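Local coordinates for similar to hydroxylamine oxidoreductase (Kuenenia stuttgartiensis, PDB 6H5L) that serves as the octahaem, hydroxylamine oxidoreductase-like subunit of a 60-haem reductase complex, in which it joins a dihaem cytochrome along an extended electron-transfer pathway, at the interface of chains A and C and the interface of chains A and B. Residues are numbered along the deposited sequence; one frame, centred on the assembly and turned at random. Chains: chain A/B, Similar to hydroxylamine oxidoreductase; chain C, Conserved hypothetical cytochrome protein.

Contact 1: the interface of chains A and C. Residues chain A 70-71, 79; chain C 18, 79, 81, 83.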
loop_
_atom_site.group_PDB
_atom_site.type_symbol
_atom_site.label_atom_id
_atom_site.label_comp_id
_atom_site.label_asym_id
_atom_site.label_seq_id
_atom_site.Cartn_x
_atom_site.Cartn_y
_atom_site.Cartn_z
ATOM N N ILE A 70 -28.853 16.136 -40.958
ATOM C CA ILE A 70 -28.760 17.414 -40.254
ATOM C C ILE A 70 -27.625 17.400 -39.236
ATOM O O ILE A 70 -26.987 18.432 -38.989
ATOM C CB ILE A 70 -30.111 17.769 -39.599
ATOM C CG1 ILE A 70 -30.040 19.162 -38.969
ATOM C CG2 ILE A 70 -30.513 16.719 -38.570
ATOM C CD1 ILE A 70 -31.315 19.604 -38.304
ATOM N N PHE A 71 -27.342 16.240 -38.640
ATOM C CA PHE A 71 -26.233 16.158 -37.696
ATOM C C PHE A 71 -24.890 16.217 -38.411
ATOM O O PHE A 71 -23.910 16.716 -37.846
ATOM C CB PHE A 71 -26.349 14.881 -36.866
ATOM C CG PHE A 71 -27.729 14.635 -36.325
ATOM C CD1 PHE A 71 -28.287 15.499 -35.397
ATOM C CD2 PHE A 71 -28.467 13.540 -36.742
ATOM C CE1 PHE A 71 -29.557 15.278 -34.899
ATOM C CE2 PHE A 71 -29.736 13.311 -36.248
ATOM C CZ PHE A 71 -30.282 14.182 -35.325
ATOM N N LEU A 79 -23.759 15.673 -30.889
ATOM C CA LEU A 79 -25.059 15.010 -30.878
ATOM C C LEU A 79 -24.944 13.526 -31.191
ATOM O O LEU A 79 -25.799 12.741 -30.762
ATOM C CB LEU A 79 -26.008 15.691 -31.866
ATOM C CG LEU A 79 -26.499 17.074 -31.433
ATOM C CD1 LEU A 79 -27.343 17.717 -32.521
ATOM C CD2 LEU A 79 -27.279 16.973 -30.130
ATOM N N TYR C 18 -37.832 15.156 -38.105
ATOM C CA TYR C 18 -37.012 15.083 -36.905
ATOM C C TYR C 18 -37.677 14.410 -35.712
ATOM O O TYR C 18 -36.977 14.101 -34.741
ATOM C CB TYR C 18 -36.562 16.492 -36.483
ATOM C CG TYR C 18 -35.911 17.280 -37.596
ATOM C CD1 TYR C 18 -34.663 16.920 -38.090
ATOM C CD2 TYR C 18 -36.542 18.385 -38.152
ATOM C CE1 TYR C 18 -34.066 17.637 -39.109
ATOM C CE2 TYR C 18 -35.951 19.108 -39.169
ATOM C CZ TYR C 18 -34.713 18.731 -39.642
ATOM O OH TYR C 18 -34.125 19.452 -40.656
ATOM N N ILE C 79 -32.582 13.892 -27.454
ATOM C CA ILE C 79 -31.484 14.856 -27.485
ATOM C C ILE C 79 -32.039 16.271 -27.383
ATOM O O ILE C 79 -33.235 16.487 -27.630
ATOM C CB ILE C 79 -30.644 14.702 -28.762
ATOM C CG1 ILE C 79 -31.509 14.960 -29.999
ATOM C CG2 ILE C 79 -30.013 13.329 -28.811
ATOM C CD1 ILE C 79 -30.722 15.114 -31.281
ATOM N N TRP C 81 -32.736 19.792 -29.028
ATOM C CA TRP C 81 -32.935 20.218 -30.405
ATOM C C TRP C 81 -32.574 21.686 -30.597
ATOM O O TRP C 81 -33.174 22.377 -31.422
ATOM C CB TRP C 81 -34.366 19.936 -30.857
ATOM C CG TRP C 81 -34.606 18.470 -31.034
ATOM C CD1 TRP C 81 -35.223 17.629 -30.157
ATOM C CD2 TRP C 81 -34.198 17.661 -32.147
ATOM N NE1 TRP C 81 -35.240 16.353 -30.660
ATOM C CE2 TRP C 81 -34.616 16.344 -31.879
ATOM C CE3 TRP C 81 -33.528 17.925 -33.346
ATOM C CZ2 TRP C 81 -34.389 15.293 -32.764
ATOM C CZ3 TRP C 81 -33.302 16.879 -34.223
ATOM C CH2 TRP C 81 -33.731 15.580 -33.927
ATOM N N ILE C 83 -30.174 22.404 -32.154
ATOM C CA ILE C 83 -29.743 22.376 -33.548
ATOM C C ILE C 83 -30.809 22.974 -34.455
ATOM O O ILE C 83 -30.499 23.511 -35.525
ATOM C CB ILE C 83 -29.385 20.928 -33.949
ATOM C CG1 ILE C 83 -28.806 20.874 -35.363
ATOM C CG2 ILE C 83 -30.601 20.017 -33.820
ATOM C CD1 ILE C 83 -28.364 19.489 -35.777
#
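C:Ile83 drives its terminal methyl into a notch formed by A:Ile70, A:Phe71 and A:Leu79, and this knob is the tightly packed part of the seam between the HAO-like subunit and its dihaem partner; C:Ile83 and A:Ile70 each bury 44 Å² here. With CG1 anti to the backbone N (chi1 -175°) and the next torsion also extended, the chain of C:Ile83 reaches its full length. It meets A:Ile70 tip to tip, CD1 of C:Ile83 standing 3.6 Å from CG1 of A:Ile70. The same methyl lies 3.8 Å from CD1 of A:Leu79, whose side chain crosses it at a slant, and more distantly approaches CD1 of A:Phe71. A:Ile70 is engaged on a second side by C:Tyr18, which it crosses at about a right angle. Its CD1 comes within 3.5 Å of CE1 of the tyrosine ring, and its branch methyl CG2 borders the same carbon, so one rim atom of the ring is touched by both methyls.

Towards C:Trp81 and C:Ile79 less surface is buried, 15 and 17 Å². A:Phe71 turns ring-rim atoms, not a face, to chain C: its CZ lies 4.0 Å from CH2 of C:Trp81, on the benzo part of the indole. One phenyl face is covered from within chain A, CG2 of A:Ile70 lying 3.9 Å above the ring centre. C:Ile79 similarly backs the indole from its own chain, its CG1 over one face near the rim.

The patch illustrates how aliphatic and aromatic side chains can pack a junction beside redox centres. A:Leu79 immediately precedes a haem-binding CXXCH motif, C:Tyr18 precedes another, and C:Ile79 follows the axial ligand C:Met78. The contact therefore probably helps to position haem-bearing segments of the two proteins. At the less buried margin, CD1 of C:Ile79 touches two residues of chain A, 3.8 Å from CE1 of A:Phe71 and 4.1 Å from CD2 of A:Leu79.

Contact 2: the interface of chains A and B. Residues chain A 227-228, 230-231; chain B 246-248, 251.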
loop_
_atom_site.group_PDB
_atom_site.type_symbol
_atom_site.label_atom_id
_atom_site.label_comp_id
_atom_site.label_asym_id
_atom_site.label_seq_id
_atom_site.Cartn_x
_atom_site.Cartn_y
_atom_site.Cartn_z
ATOM N N GLU A 227 -6.887 -15.475 -29.535
ATOM C CA GLU A 227 -8.334 -15.651 -29.606
ATOM C C GLU A 227 -8.987 -14.753 -30.648
ATOM O O GLU A 227 -10.126 -15.017 -31.049
ATOM C CB GLU A 227 -8.968 -15.401 -28.235
ATOM C CG GLU A 227 -8.777 -16.528 -27.220
ATOM C CD GLU A 227 -7.390 -16.547 -26.597
ATOM O OE1 GLU A 227 -7.125 -17.438 -25.761
ATOM O OE2 GLU A 227 -6.568 -15.670 -26.935
ATOM N N ALA A 228 -8.301 -13.699 -31.097
ATOM C CA ALA A 228 -8.877 -12.808 -32.097
ATOM C C ALA A 228 -9.033 -13.476 -33.457
ATOM O O ALA A 228 -9.835 -13.009 -34.273
ATOM C CB ALA A 228 -8.020 -11.549 -32.235
ATOM N N MET A 230 -9.688 -16.908 -33.781
ATOM C CA MET A 230 -10.285 -18.231 -33.644
ATOM C C MET A 230 -11.763 -18.272 -34.016
ATOM O O MET A 230 -12.303 -19.366 -34.212
ATOM C CB MET A 230 -10.086 -18.742 -32.214
ATOM C CG MET A 230 -8.646 -18.632 -31.735
ATOM S SD MET A 230 -8.274 -19.711 -30.340
ATOM C CE MET A 230 -9.707 -19.428 -29.308
ATOM N N THR A 231 -12.430 -17.121 -34.117
ATOM C CA THR A 231 -13.819 -17.123 -34.566
ATOM C C THR A 231 -13.931 -17.569 -36.020
ATOM O O THR A 231 -14.906 -18.233 -36.394
ATOM C CB THR A 231 -14.435 -15.736 -34.370
ATOM O OG1 THR A 231 -14.430 -15.406 -32.976
ATOM C CG2 THR A 231 -15.870 -15.696 -34.881
ATOM N N GLU B 246 -17.232 -19.536 -29.175
ATOM C CA GLU B 246 -16.354 -19.231 -30.294
ATOM C C GLU B 246 -16.827 -18.040 -31.115
ATOM O O GLU B 246 -16.197 -17.715 -32.127
ATOM C CB GLU B 246 -16.204 -20.459 -31.197
ATOM C CG GLU B 246 -15.732 -21.698 -30.455
ATOM C CD GLU B 246 -14.506 -21.434 -29.601
ATOM O OE1 GLU B 246 -13.556 -20.794 -30.099
ATOM O OE2 GLU B 246 -14.493 -21.861 -28.429
ATOM N N SER B 247 -17.916 -17.387 -30.716
ATOM C CA SER B 247 -18.320 -16.155 -31.371
ATOM C C SER B 247 -17.512 -14.980 -30.822
ATOM O O SER B 247 -16.824 -15.087 -29.803
ATOM C CB SER B 247 -19.816 -15.901 -31.179
ATOM O OG SER B 247 -20.112 -15.581 -29.830
ATOM N N LYS B 248 -17.597 -13.841 -31.516
ATOM C CA LYS B 248 -16.946 -12.631 -31.020
ATOM C C LYS B 248 -17.488 -12.232 -29.654
ATOM O O LYS B 248 -16.751 -11.683 -28.828
ATOM C CB LYS B 248 -17.120 -11.488 -32.018
ATOM C CG LYS B 248 -16.248 -11.603 -33.261
ATOM C CD LYS B 248 -14.767 -11.577 -32.907
ATOM C CE LYS B 248 -13.898 -11.517 -34.154
ATOM N NZ LYS B 248 -12.443 -11.490 -33.830
ATOM N N LYS B 251 -15.555 -14.803 -27.413
ATOM C CA LYS B 251 -14.115 -14.563 -27.399
ATOM C C LYS B 251 -13.775 -13.312 -26.601
ATOM O O LYS B 251 -12.775 -13.283 -25.873
ATOM C CB LYS B 251 -13.584 -14.450 -28.828
ATOM C CG LYS B 251 -13.445 -15.783 -29.542
ATOM C CD LYS B 251 -12.498 -16.697 -28.784
ATOM C CE LYS B 251 -13.113 -18.065 -28.565
ATOM N NZ LYS B 251 -12.382 -18.845 -27.529
#
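B:Lys251 lies across a short turn of chain A, its aliphatic chain running along A:Glu227, brushing A:Thr231 and ending at A:Met230. CB begins the path at the margin, 4.1 Å from the carbonyl O of A:Glu227. CG touches both that oxygen and the threonine hydroxyl, 3.6 Å from OG1 of A:Thr231, whose side chain runs past the lysine in the opposite direction. The chain bends at chi2 (-59°) and again at chi3, which brings CD beside the glutamate stem, 3.8 Å from CB of A:Glu227. CE of B:Lys251 then meets the terminal methyl of A:Met230, CE to CE 3.7 Å, the two side chains crossing at about a right angle. At the tip, NZ remains beside that methyl and turns back to its own chain for charge, forming a salt bridge with OE1 of B:Glu246 at 3.4 Å.

Hydrogen bonds near this path join the two chains. OG1 of A:Thr231 donates to the backbone O of B:Glu246 over 3.0 Å, approaching from above the carbonyl plane, 40° out of it. B:Lys248, the first residue of helix 248-256, stretches its outer chain to place NZ 3.1 Å from the backbone O of A:Ala228, with a moderate tilt from that carbonyl's plane. A methionine in its place would probably leave the A:Ala228 carbonyl without this donor and remove a polar tie between the chains.

A:Met230 and A:Thr231 are the two middle residues of a haem-binding CXXCH motif, while B:Lys248 adjoins B:His249 in another haem pocket. The patch thus exemplifies a subunit joint built directly on cofactor-binding segments. It belongs to an interface between copies of one protein that is not an exact two-fold, as in the trimers typical of the HAO family, and probably helps to hold haem-bearing parts of neighbouring subunits in register.

The C-alpha centres of contact 1 and contact 2 lie about 37 Å apart, and the two share no residue or secondary-structure element. In chain A, contact 1 draws on helices 69-73 and 77-87, whereas contact 2 uses 3-10 helix 226-229 and the loop after it. One HAO-like subunit can therefore meet its dihaem partner and a copy of itself through separate surfaces. Their chemistry differs too, apolar side chains in contact 1 and a lysine and a threonine hydroxyl bonded to backbone carbonyls in contact 2. Both surfaces include residues of, or next to, CXXCH motifs, so assembly contacts may help to position haem-bearing segments.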